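Local coordinates for protein lysine-sensitive aspartokinase 3 (Escherichia coli, PDB 2J0W) that catalyses the ATP-dependent phosphorylation of L-aspartate to 4-phospho-L-aspartate, the first step of lysine biosynthesis, under allosteric inhibition by lysine, at residues R306-L311 / T352-G357; T12-F17 / V36-S41; P231-A236 / V439-H444; N295-R300 / I392-S397. One frame throughout, in Å; residues are numbered along the deposited sequence.

Contact 1: residues R306-L311 / T352-G357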
# COMPACT_ATOMS: atom_id res chain seq x y z
N ARG A 306 1.67 -11.75 15.69
CA ARG A 306 0.57 -11.37 16.56
C ARG A 306 0.57 -9.94 17.10
O ARG A 306 1.59 -9.26 17.11
CB ARG A 306 0.52 -12.31 17.76
CG ARG A 306 0.05 -13.69 17.43
CD ARG A 306 -0.89 -14.15 18.52
NE ARG A 306 -1.79 -15.19 18.05
CZ ARG A 306 -3.11 -15.12 18.15
NH1 ARG A 306 -3.68 -14.05 18.69
NH2 ARG A 306 -3.86 -16.13 17.73
N ASN A 307 -0.60 -9.54 17.60
CA ASN A 307 -0.81 -8.22 18.18
C ASN A 307 -0.42 -7.10 17.24
O ASN A 307 0.30 -6.17 17.61
CB ASN A 307 -0.02 -8.10 19.48
CG ASN A 307 -0.22 -9.29 20.37
OD1 ASN A 307 -1.35 -9.73 20.59
ND2 ASN A 307 0.88 -9.84 20.89
N GLN A 308 -0.91 -7.19 16.02
CA GLN A 308 -0.64 -6.17 15.04
C GLN A 308 -1.70 -5.08 15.25
O GLN A 308 -2.77 -5.33 15.80
CB GLN A 308 -0.72 -6.76 13.64
CG GLN A 308 0.21 -7.94 13.43
CD GLN A 308 1.69 -7.57 13.56
OE1 GLN A 308 2.25 -6.89 12.70
NE2 GLN A 308 2.32 -8.03 14.62
N THR A 309 -1.37 -3.87 14.83
CA THR A 309 -2.29 -2.76 14.94
C THR A 309 -2.53 -2.20 13.54
O THR A 309 -1.58 -2.02 12.78
CB THR A 309 -1.68 -1.65 15.83
OG1 THR A 309 -1.27 -2.21 17.09
CG2 THR A 309 -2.69 -0.54 16.06
N LEU A 310 -3.79 -1.98 13.17
CA LEU A 310 -4.10 -1.42 11.85
C LEU A 310 -4.46 0.06 11.96
O LEU A 310 -5.56 0.41 12.39
CB LEU A 310 -5.26 -2.17 11.16
CG LEU A 310 -5.56 -1.60 9.76
CD1 LEU A 310 -4.43 -1.96 8.80
CD2 LEU A 310 -6.89 -2.13 9.24
N LEU A 311 -3.52 0.90 11.55
CA LEU A 311 -3.70 2.35 11.59
C LEU A 311 -4.14 2.85 10.22
O LEU A 311 -3.31 3.10 9.35
CB LEU A 311 -2.39 3.01 11.97
CG LEU A 311 -2.45 4.53 12.10
CD1 LEU A 311 -3.41 4.92 13.22
CD2 LEU A 311 -1.05 5.04 12.36
N THR A 352 -0.14 -1.18 8.62
CA THR A 352 -0.04 -2.40 9.43
C THR A 352 1.10 -2.27 10.43
O THR A 352 2.27 -2.37 10.06
CB THR A 352 0.23 -3.65 8.54
OG1 THR A 352 -0.86 -3.86 7.64
CG2 THR A 352 0.40 -4.89 9.41
N LEU A 353 0.77 -2.04 11.70
CA LEU A 353 1.79 -1.85 12.73
C LEU A 353 2.11 -3.02 13.66
O LEU A 353 1.24 -3.53 14.37
CB LEU A 353 1.45 -0.63 13.57
CG LEU A 353 1.33 0.67 12.76
CD1 LEU A 353 1.22 1.87 13.70
CD2 LEU A 353 2.56 0.79 11.86
N ASP A 354 3.38 -3.41 13.65
CA ASP A 354 3.87 -4.51 14.47
C ASP A 354 4.27 -4.00 15.86
O ASP A 354 4.51 -2.81 16.05
CB ASP A 354 5.08 -5.15 13.77
CG ASP A 354 5.67 -6.30 14.55
OD1 ASP A 354 4.89 -7.04 15.20
OD2 ASP A 354 6.91 -6.47 14.50
N THR A 355 4.33 -4.90 16.84
CA THR A 355 4.73 -4.48 18.18
C THR A 355 6.17 -4.01 18.08
O THR A 355 6.87 -4.31 17.11
CB THR A 355 4.64 -5.62 19.19
OG1 THR A 355 5.44 -6.73 18.73
CG2 THR A 355 3.17 -6.04 19.39
N THR A 356 6.62 -3.29 19.10
CA THR A 356 7.97 -2.75 19.12
C THR A 356 9.11 -3.76 19.11
O THR A 356 10.12 -3.56 18.42
CB THR A 356 8.15 -1.84 20.36
OG1 THR A 356 8.01 -2.64 21.55
CG2 THR A 356 7.08 -0.75 20.36
N GLY A 357 8.96 -4.84 19.86
CA GLY A 357 10.05 -5.80 19.95
C GLY A 357 11.13 -5.18 20.84
O GLY A 357 12.25 -5.68 20.94

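Contact 2: residues T12-F17 / V36-S41. With ASP (aspartic acid), chain B.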
# COMPACT_ATOMS: atom_id res chain seq x y z
N THR A 12 16.90 -21.66 26.50
CA THR A 12 16.82 -23.09 26.77
C THR A 12 18.18 -23.79 26.68
O THR A 12 18.47 -24.68 27.47
CB THR A 12 15.87 -23.78 25.80
OG1 THR A 12 16.32 -23.55 24.46
CG2 THR A 12 14.46 -23.27 25.97
N SER A 13 19.01 -23.37 25.73
CA SER A 13 20.32 -23.99 25.54
C SER A 13 21.34 -23.72 26.64
O SER A 13 22.44 -24.26 26.61
CB SER A 13 20.91 -23.56 24.19
OG SER A 13 20.03 -23.94 23.14
N VAL A 14 21.01 -22.87 27.59
CA VAL A 14 21.94 -22.59 28.68
C VAL A 14 21.12 -22.31 29.92
O VAL A 14 21.56 -21.59 30.83
CB VAL A 14 22.83 -21.36 28.37
CG1 VAL A 14 23.60 -21.60 27.08
CG2 VAL A 14 21.96 -20.10 28.28
N ALA A 15 19.92 -22.90 29.94
CA ALA A 15 18.98 -22.74 31.03
C ALA A 15 19.56 -23.26 32.32
O ALA A 15 19.34 -22.70 33.38
CB ALA A 15 17.69 -23.48 30.71
N ASP A 16 20.32 -24.35 32.23
CA ASP A 16 20.92 -24.93 33.42
C ASP A 16 22.22 -25.65 33.13
O ASP A 16 22.63 -25.77 31.97
CB ASP A 16 19.95 -25.92 34.06
CG ASP A 16 19.47 -26.96 33.08
OD1 ASP A 16 20.30 -27.45 32.28
OD2 ASP A 16 18.26 -27.29 33.12
N PHE A 17 22.85 -26.13 34.19
CA PHE A 17 24.11 -26.84 34.09
C PHE A 17 24.15 -27.88 32.96
O PHE A 17 25.00 -27.81 32.07
CB PHE A 17 24.43 -27.49 35.44
CG PHE A 17 25.80 -28.09 35.51
CD1 PHE A 17 25.98 -29.47 35.49
CD2 PHE A 17 26.92 -27.27 35.61
CE1 PHE A 17 27.25 -30.02 35.56
CE2 PHE A 17 28.20 -27.81 35.68
CZ PHE A 17 28.37 -29.19 35.66
N VAL A 36 31.72 -17.79 20.81
CA VAL A 36 30.43 -18.27 21.24
C VAL A 36 29.62 -17.08 21.73
O VAL A 36 30.15 -16.15 22.35
CB VAL A 36 30.56 -19.31 22.38
CG1 VAL A 36 29.19 -19.86 22.77
CG2 VAL A 36 31.47 -20.44 21.93
N VAL A 37 28.33 -17.09 21.43
CA VAL A 37 27.46 -16.01 21.83
C VAL A 37 26.34 -16.61 22.66
O VAL A 37 25.64 -17.51 22.20
CB VAL A 37 26.90 -15.29 20.59
CG1 VAL A 37 25.83 -14.29 20.98
CG2 VAL A 37 28.04 -14.60 19.87
N LEU A 38 26.20 -16.13 23.89
CA LEU A 38 25.17 -16.66 24.77
C LEU A 38 24.12 -15.64 25.15
O LEU A 38 24.42 -14.46 25.28
CB LEU A 38 25.78 -17.17 26.07
CG LEU A 38 26.82 -18.28 26.08
CD1 LEU A 38 27.26 -18.51 27.52
CD2 LEU A 38 26.25 -19.56 25.47
N SER A 39 22.89 -16.12 25.30
CA SER A 39 21.79 -15.29 25.74
C SER A 39 21.80 -15.64 27.22
O SER A 39 22.59 -16.49 27.64
CB SER A 39 20.45 -15.76 25.15
OG SER A 39 20.35 -15.56 23.75
N ALA A 40 20.94 -15.03 28.01
CA ALA A 40 20.89 -15.34 29.42
C ALA A 40 20.07 -16.62 29.53
O ALA A 40 19.33 -16.98 28.61
CB ALA A 40 20.22 -14.20 30.18
N SER A 41 20.19 -17.30 30.66
CA SER A 41 19.43 -18.53 30.86
C SER A 41 17.92 -18.31 30.80
O SER A 41 17.43 -17.25 31.17
CB SER A 41 19.83 -19.16 32.19
OG SER A 41 21.23 -19.40 32.21
N ASP B . 18.19 -12.44 26.32
CA ASP B . 17.37 -11.63 25.42
C ASP B . 15.92 -12.14 25.58
O ASP B . 15.66 -12.95 26.50
CB ASP B . 17.92 -11.75 23.97
CG ASP B . 17.79 -13.13 23.28
OD1 ASP B . 17.24 -14.08 23.92
OD2 ASP B . 18.24 -13.28 22.09
OXT ASP B . 15.04 -11.74 24.73

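Contact 3: residues P231-A236 / V439-H444. With ADP (adenosine-5'-diphosphate), chain D.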
# COMPACT_ATOMS: atom_id res chain seq x y z
N PRO A 231 6.20 -24.77 14.90
CA PRO A 231 5.81 -26.12 15.31
C PRO A 231 4.84 -26.08 16.46
O PRO A 231 4.09 -27.02 16.68
CB PRO A 231 7.15 -26.75 15.72
CG PRO A 231 8.09 -26.11 14.77
CD PRO A 231 7.66 -24.66 14.87
N ARG A 232 4.83 -24.96 17.18
CA ARG A 232 3.94 -24.82 18.31
C ARG A 232 2.53 -24.52 17.89
O ARG A 232 1.64 -24.47 18.74
CB ARG A 232 4.43 -23.73 19.25
CG ARG A 232 5.87 -23.87 19.62
CD ARG A 232 6.25 -22.92 20.72
NE ARG A 232 7.66 -23.09 21.04
CZ ARG A 232 8.25 -22.62 22.13
NH1 ARG A 232 7.54 -21.94 23.01
NH2 ARG A 232 9.54 -22.83 22.32
N VAL A 233 2.34 -24.27 16.60
CA VAL A 233 1.01 -24.00 16.07
C VAL A 233 0.57 -25.11 15.12
O VAL A 233 -0.60 -25.49 15.10
CB VAL A 233 0.94 -22.68 15.28
CG1 VAL A 233 -0.50 -22.14 15.32
CG2 VAL A 233 1.93 -21.67 15.81
N VAL A 234 1.52 -25.61 14.34
CA VAL A 234 1.27 -26.68 13.40
C VAL A 234 2.15 -27.87 13.76
O VAL A 234 3.34 -27.90 13.45
CB VAL A 234 1.56 -26.22 11.94
CG1 VAL A 234 1.24 -27.34 10.93
CG2 VAL A 234 0.73 -25.00 11.64
N SER A 235 1.54 -28.82 14.45
CA SER A 235 2.20 -30.04 14.90
C SER A 235 2.80 -30.73 13.67
O SER A 235 3.96 -31.17 13.67
CB SER A 235 1.17 -30.95 15.57
OG SER A 235 0.20 -30.18 16.26
N ALA A 236 2.00 -30.80 12.62
CA ALA A 236 2.41 -31.42 11.37
C ALA A 236 3.37 -30.56 10.57
O ALA A 236 3.56 -30.79 9.38
CB ALA A 236 1.19 -31.72 10.54
N VAL A 439 -6.34 -20.42 11.28
CA VAL A 439 -6.08 -20.07 9.89
C VAL A 439 -4.74 -20.67 9.47
O VAL A 439 -4.65 -21.34 8.44
CB VAL A 439 -6.03 -18.53 9.72
CG1 VAL A 439 -5.53 -18.16 8.33
CG2 VAL A 439 -7.41 -17.94 9.95
N VAL A 440 -3.71 -20.45 10.28
CA VAL A 440 -2.39 -20.98 9.98
C VAL A 440 -2.45 -22.48 9.74
O VAL A 440 -1.76 -23.03 8.87
CB VAL A 440 -1.42 -20.71 11.13
CG1 VAL A 440 -0.06 -21.31 10.83
CG2 VAL A 440 -1.33 -19.22 11.34
N GLN A 441 -3.28 -23.14 10.53
CA GLN A 441 -3.45 -24.58 10.43
C GLN A 441 -4.18 -24.91 9.13
O GLN A 441 -3.68 -25.69 8.32
CB GLN A 441 -4.24 -25.09 11.64
CG GLN A 441 -3.46 -25.05 12.95
CD GLN A 441 -4.35 -24.90 14.17
OE1 GLN A 441 -3.88 -24.98 15.30
NE2 GLN A 441 -5.64 -24.68 13.95
N LYS A 442 -5.34 -24.30 8.92
CA LYS A 442 -6.09 -24.58 7.71
C LYS A 442 -5.24 -24.43 6.46
O LYS A 442 -5.27 -25.31 5.60
CB LYS A 442 -7.32 -23.68 7.62
CG LYS A 442 -8.45 -24.12 8.54
CD LYS A 442 -8.89 -25.55 8.23
CE LYS A 442 -10.00 -26.00 9.19
NZ LYS A 442 -11.14 -25.03 9.22
N LEU A 443 -4.48 -23.34 6.35
CA LEU A 443 -3.63 -23.11 5.18
C LEU A 443 -2.58 -24.20 5.01
O LEU A 443 -2.55 -24.92 4.02
CB LEU A 443 -2.90 -21.78 5.30
CG LEU A 443 -3.69 -20.48 5.27
CD1 LEU A 443 -2.71 -19.34 5.39
CD2 LEU A 443 -4.48 -20.36 3.98
N HIS A 444 -1.70 -24.27 6.01
CA HIS A 444 -0.61 -25.24 6.05
C HIS A 444 -1.07 -26.62 5.59
O HIS A 444 -0.39 -27.29 4.79
CB HIS A 444 -0.08 -25.33 7.49
CG HIS A 444 1.24 -26.02 7.61
ND1 HIS A 444 1.35 -27.36 7.90
CD2 HIS A 444 2.50 -25.56 7.43
CE1 HIS A 444 2.62 -27.71 7.88
NE2 HIS A 444 3.34 -26.63 7.60
PB ADP D . 16.21 -19.03 21.28
O1B ADP D . 16.99 -20.22 20.89
O2B ADP D . 16.44 -18.63 22.72
O3B ADP D . 16.50 -17.82 20.33
PA ADP D . 13.37 -18.68 20.76
O1A ADP D . 12.24 -19.06 21.64
O2A ADP D . 13.69 -17.22 20.69
O3A ADP D . 14.68 -19.45 21.17
O5' ADP D . 12.90 -19.28 19.34
C5' ADP D . 12.77 -20.68 18.93
C4' ADP D . 11.29 -20.92 18.66
O4' ADP D . 10.65 -20.10 17.63
C3' ADP D . 10.84 -22.31 18.28
O3' ADP D . 11.02 -23.06 19.50
C2' ADP D . 9.41 -22.04 17.86
O2' ADP D . 8.55 -21.98 18.99
C1' ADP D . 9.47 -20.72 17.18
N9 ADP D . 9.28 -20.75 15.65
C8 ADP D . 8.39 -19.92 15.05
N7 ADP D . 8.32 -20.04 13.74
C5 ADP D . 9.21 -21.00 13.46
C6 ADP D . 9.58 -21.58 12.20
N6 ADP D . 9.09 -21.23 11.06
N1 ADP D . 10.57 -22.59 12.28
C2 ADP D . 11.13 -23.00 13.50
N3 ADP D . 10.78 -22.45 14.70
C4 ADP D . 9.83 -21.48 14.63

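Contact 4: residues N295-R300 / I392-S397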
# COMPACT_ATOMS: atom_id res chain seq x y z
N ASN A 295 15.88 -25.64 -6.47
CA ASN A 295 14.69 -25.28 -7.24
C ASN A 295 13.65 -24.95 -6.19
O ASN A 295 12.81 -25.78 -5.85
CB ASN A 295 14.22 -26.45 -8.11
CG ASN A 295 15.27 -26.87 -9.13
OD1 ASN A 295 15.81 -26.04 -9.86
ND2 ASN A 295 15.56 -28.17 -9.18
N PRO A 296 13.73 -23.74 -5.64
CA PRO A 296 12.86 -23.17 -4.60
C PRO A 296 11.37 -23.38 -4.83
O PRO A 296 10.84 -23.05 -5.88
CB PRO A 296 13.23 -21.69 -4.63
CG PRO A 296 14.68 -21.72 -4.98
CD PRO A 296 14.72 -22.74 -6.09
N PRO A 297 10.67 -23.94 -3.84
CA PRO A 297 9.23 -24.18 -3.97
C PRO A 297 8.46 -22.91 -4.28
O PRO A 297 9.03 -21.82 -4.35
CB PRO A 297 8.85 -24.74 -2.60
CG PRO A 297 10.08 -25.45 -2.17
CD PRO A 297 11.18 -24.48 -2.57
N LEU A 298 7.16 -23.05 -4.45
CA LEU A 298 6.31 -21.91 -4.73
C LEU A 298 5.85 -21.43 -3.37
O LEU A 298 5.62 -20.24 -3.17
CB LEU A 298 5.11 -22.31 -5.59
CG LEU A 298 4.23 -21.15 -6.05
CD1 LEU A 298 5.03 -20.23 -6.96
CD2 LEU A 298 3.01 -21.68 -6.77
N PHE A 299 5.74 -22.37 -2.45
CA PHE A 299 5.32 -22.06 -1.08
C PHE A 299 6.26 -22.72 -0.09
O PHE A 299 6.24 -23.94 0.06
CB PHE A 299 3.90 -22.59 -0.82
CG PHE A 299 2.87 -22.09 -1.80
CD1 PHE A 299 2.88 -20.77 -2.24
CD2 PHE A 299 1.84 -22.92 -2.22
CE1 PHE A 299 1.89 -20.29 -3.09
CE2 PHE A 299 0.84 -22.45 -3.07
CZ PHE A 299 0.86 -21.13 -3.50
N ARG A 300 7.08 -21.92 0.61
CA ARG A 300 8.00 -22.49 1.59
C ARG A 300 7.32 -22.65 2.93
O ARG A 300 7.34 -23.72 3.52
CB ARG A 300 9.22 -21.59 1.81
CG ARG A 300 10.30 -21.70 0.77
CD ARG A 300 11.29 -22.82 1.02
NE ARG A 300 12.45 -22.63 0.14
CZ ARG A 300 13.45 -23.49 -0.02
NH1 ARG A 300 13.46 -24.64 0.63
NH2 ARG A 300 14.45 -23.18 -0.85
N ILE A 392 5.27 -17.28 2.45
CA ILE A 392 6.52 -17.03 1.78
C ILE A 392 6.83 -18.12 0.79
O ILE A 392 6.62 -19.31 1.05
CB ILE A 392 7.66 -16.91 2.79
CG1 ILE A 392 7.39 -15.69 3.65
CG2 ILE A 392 9.01 -16.81 2.07
CD1 ILE A 392 8.55 -15.28 4.48
N GLY A 393 7.32 -17.70 -0.37
CA GLY A 393 7.66 -18.62 -1.43
C GLY A 393 8.46 -17.90 -2.48
O GLY A 393 9.27 -17.02 -2.17
N ASN A 394 8.22 -18.25 -3.74
CA ASN A 394 8.97 -17.65 -4.83
C ASN A 394 8.11 -17.41 -6.07
O ASN A 394 7.34 -18.28 -6.49
CB ASN A 394 10.15 -18.56 -5.14
CG ASN A 394 10.91 -18.95 -3.88
OD1 ASN A 394 11.72 -18.18 -3.36
ND2 ASN A 394 10.63 -20.14 -3.36
N ASP A 395 8.25 -16.22 -6.65
CA ASP A 395 7.50 -15.86 -7.85
C ASP A 395 5.98 -16.01 -7.71
O ASP A 395 5.30 -16.43 -8.65
CB ASP A 395 7.99 -16.69 -9.03
CG ASP A 395 9.48 -16.53 -9.26
OD1 ASP A 395 10.00 -17.16 -10.20
OD2 ASP A 395 10.12 -15.78 -8.50
N LEU A 396 5.46 -15.67 -6.54
CA LEU A 396 4.02 -15.75 -6.29
C LEU A 396 3.27 -14.75 -7.16
O LEU A 396 2.12 -14.99 -7.54
CB LEU A 396 3.73 -15.46 -4.81
CG LEU A 396 4.54 -16.26 -3.79
CD1 LEU A 396 4.18 -15.83 -2.38
CD2 LEU A 396 4.26 -17.73 -3.98
N SER A 397 3.93 -13.63 -7.48
CA SER A 397 3.33 -12.56 -8.28
C SER A 397 3.14 -12.91 -9.75
O SER A 397 2.11 -12.56 -10.33
CB SER A 397 4.18 -11.29 -8.17
OG SER A 397 5.53 -11.52 -8.53

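Contact 1: residues R306-L311 / T352-G357
In Q308 the side chain leaves with CG anti to the carbonyl carbon (chi1 -56°) and bends again at chi2, while D354 holds its CG anti to the backbone N, and the amide and carboxylate planes end up 30° apart. NE2 of Q308 reaches OD1 of D354 at 2.8 Å in a nearly straight bond (165° at the hydrogen), meeting the oxygen on its anti side and somewhat out of the carboxylate plane. The same NE2 also donates to R306 O at 2.9 Å, from above that carbonyl's plane, and OE1 is taken by NE of R305. An alanine in place of Q308 would probably leave the D354 carboxylate without its amide donor and R306 O without this N-H. Beside these bonds the antiparallel strands 299-313 and 348-353 pair at T309 and L353: T309 N gives to L353 O at 2.7 Å, and L353 N returns to T309 O at 2.6 Å. On the side-chain face of this pair, CD1 of L353 meets CD2 of L311 at 4.1 Å, and L353 also touches V339, a residue of the allosteric lysine site. Where the pairing runs out, CG2 of T355 rests 3.4 Å from N307 O. The chemistry thus passes from backbone pairing with buried leucines to side-chain bonds that appear to fasten D354 where the pairing stops.

Contact 2: residues T12-F17 / V36-S41
The hydroxyl of S41 donates to V14 O over 2.6 Å, the one hydrogen bond that ties 12-17 to 36-41. OG lies anti to the carbonyl carbon of its own residue (chi1 -57°) and approaches tilted 29° from the plane of the V14 carbonyl, while CB of S41 sits 3.3 Å from the same oxygen. An alanine at S41 would keep the CB contact but would probably leave the V14 carbonyl without this donor, with the turn at V14 and A15 less firmly fixed. V14 also supplies the apolar half of the contact. Its CG1 meets CD2 of L38 at 3.7 Å, and its CG2, wedged between its own backbone N and carbonyl carbon, lies 3.7 Å from S39 O and 3.9 Å from S41 CA. F9 touches both V14 and L38, and T123 and F126 of helix 108-131 pack on L38.

Strand 5-9, helix 17-27 and strand 33-38 form a beta-alpha-beta crossover of the amino acid kinase domain, and the contact joins the chain leaving the first strand to the chain leaving the second, which is its parallel neighbour. D16 caps the intervening helix, its OD1 accepting from A19 N. S39 belongs to the aspartate pocket: its OG is hydrogen-bonded to S201 OG and stands 3.4 Å from OD1 of the bound aspartate, and S39 O accepts from S122. A single short bond and a small apolar patch are therefore likely to steady the backbone that carries S39 beside the substrate.

Contact 3: residues P231-A236 / V439-H444
V234 points both methyls at the helix 436-448, each to a different partner. With CG1 anti to the backbone N (chi1 -178°), that methyl lies over one face of the H444 imidazole, offset toward the rim, with ND1 nearest at 3.0 Å, though so short a spacing is doubtful. CG2, anti to the carbonyl carbon, meets CG1 of V440 at 3.9 Å. H444 also has its CG anti to the backbone N (chi1 -166°), and the ring turns its face to the valine while CE1, at the edge, lies 3.6 Å from A236 O. Both ring nitrogens are engaged, NE2 with T228 OG1 and ND1 with the carboxylate of E449, which would fix the ring's rotation; the nearby acid would probably favour a proton on ND1. One turn back, the extended chain of Q441 runs beside the loop, its CG 3.6 Å from V233 O.

On the nucleotide side of the same loop, R232, extended from CG to NE, reaches the ADP ribose. Its NH2 donates to O3' at 3.2 Å, in a bond bent to 140° at the hydrogen, and forms a salt bridge with D222. CD of P231 stands 3.8 Å from N3 of the adenine. The loop thus joins the kinase domain to the ACT region with a different chemistry on each side: apolar methyls packed on an imidazole and a valine of the helix, and polar and charged groups turned to ADP.

Contact 4: residues N295-R300 / I392-S397
Hydrogen bonds from both backbone and side chain join P297-R300 to I392-N394. ND2 of N394 donates almost straight (171° at the hydrogen) to P297 O, which lies in the plane of the amide; the modelled 2.5 Å is short and best read with caution. With CG anti to the carbonyl carbon (chi1 -48°), N394 turns that atom toward P296 and P297, and ND2 also lies 3.3 Å from CB of P296. R300 N bonds to I392 O at 2.7 Å, and the backbone N of N394 makes a weak bond to L298 O.

That same L298 O receives a CA-H...O contact from G393, 3.1 Å from its CA. G393 has no CB, and the place a CB would take is filled by L298 O, so the two backbones can lie this close. The strands 299-313 and 386-393 are antiparallel neighbours in the ACT-region sheet, within the part required for homodimerization, and 295-298 leads into the first of them as a loop; S397, farther along the other segment, packs on R416 of the second subunit.

Apolar contacts gather on CD2 of L396. It sits at the edge of the F299 ring, near its plane, 3.6 Å from CE1, and meets CD1 of L298 at 4.0 Å. L298 places its CG over a face of the F299 ring, offset toward the rim, and the phenylalanine also touches L447 and F448 of helix 436-448.

Charge enters through R300. The ring of P297 sets CD over the centre of one guanidinium face, 3.5 Å above the plane, while NE forms a salt bridge with E247.

Contacts 1 and 2 are buried, whereas contacts 3 and 4 are only partly so. Contacts 1 and 4 share strand 299-313 and its sheet, yet their centres lie about 25 Å apart: the first combines regular antiparallel pairing with an amide-carboxylate bond, the second relies on an asparagine, a glycine and leucine-aromatic packing at the weakly bonded start of the strand. Contact 2, across the chain's centre from contact 1, is confined to the kinase domain and borders the aspartate site. Contact 3 differs from the others in bridging kinase and ACT regions, without a clear hydrogen bond between its segments; its helix 436-448 also touches F299 of contact 4 and R306 of contact 1.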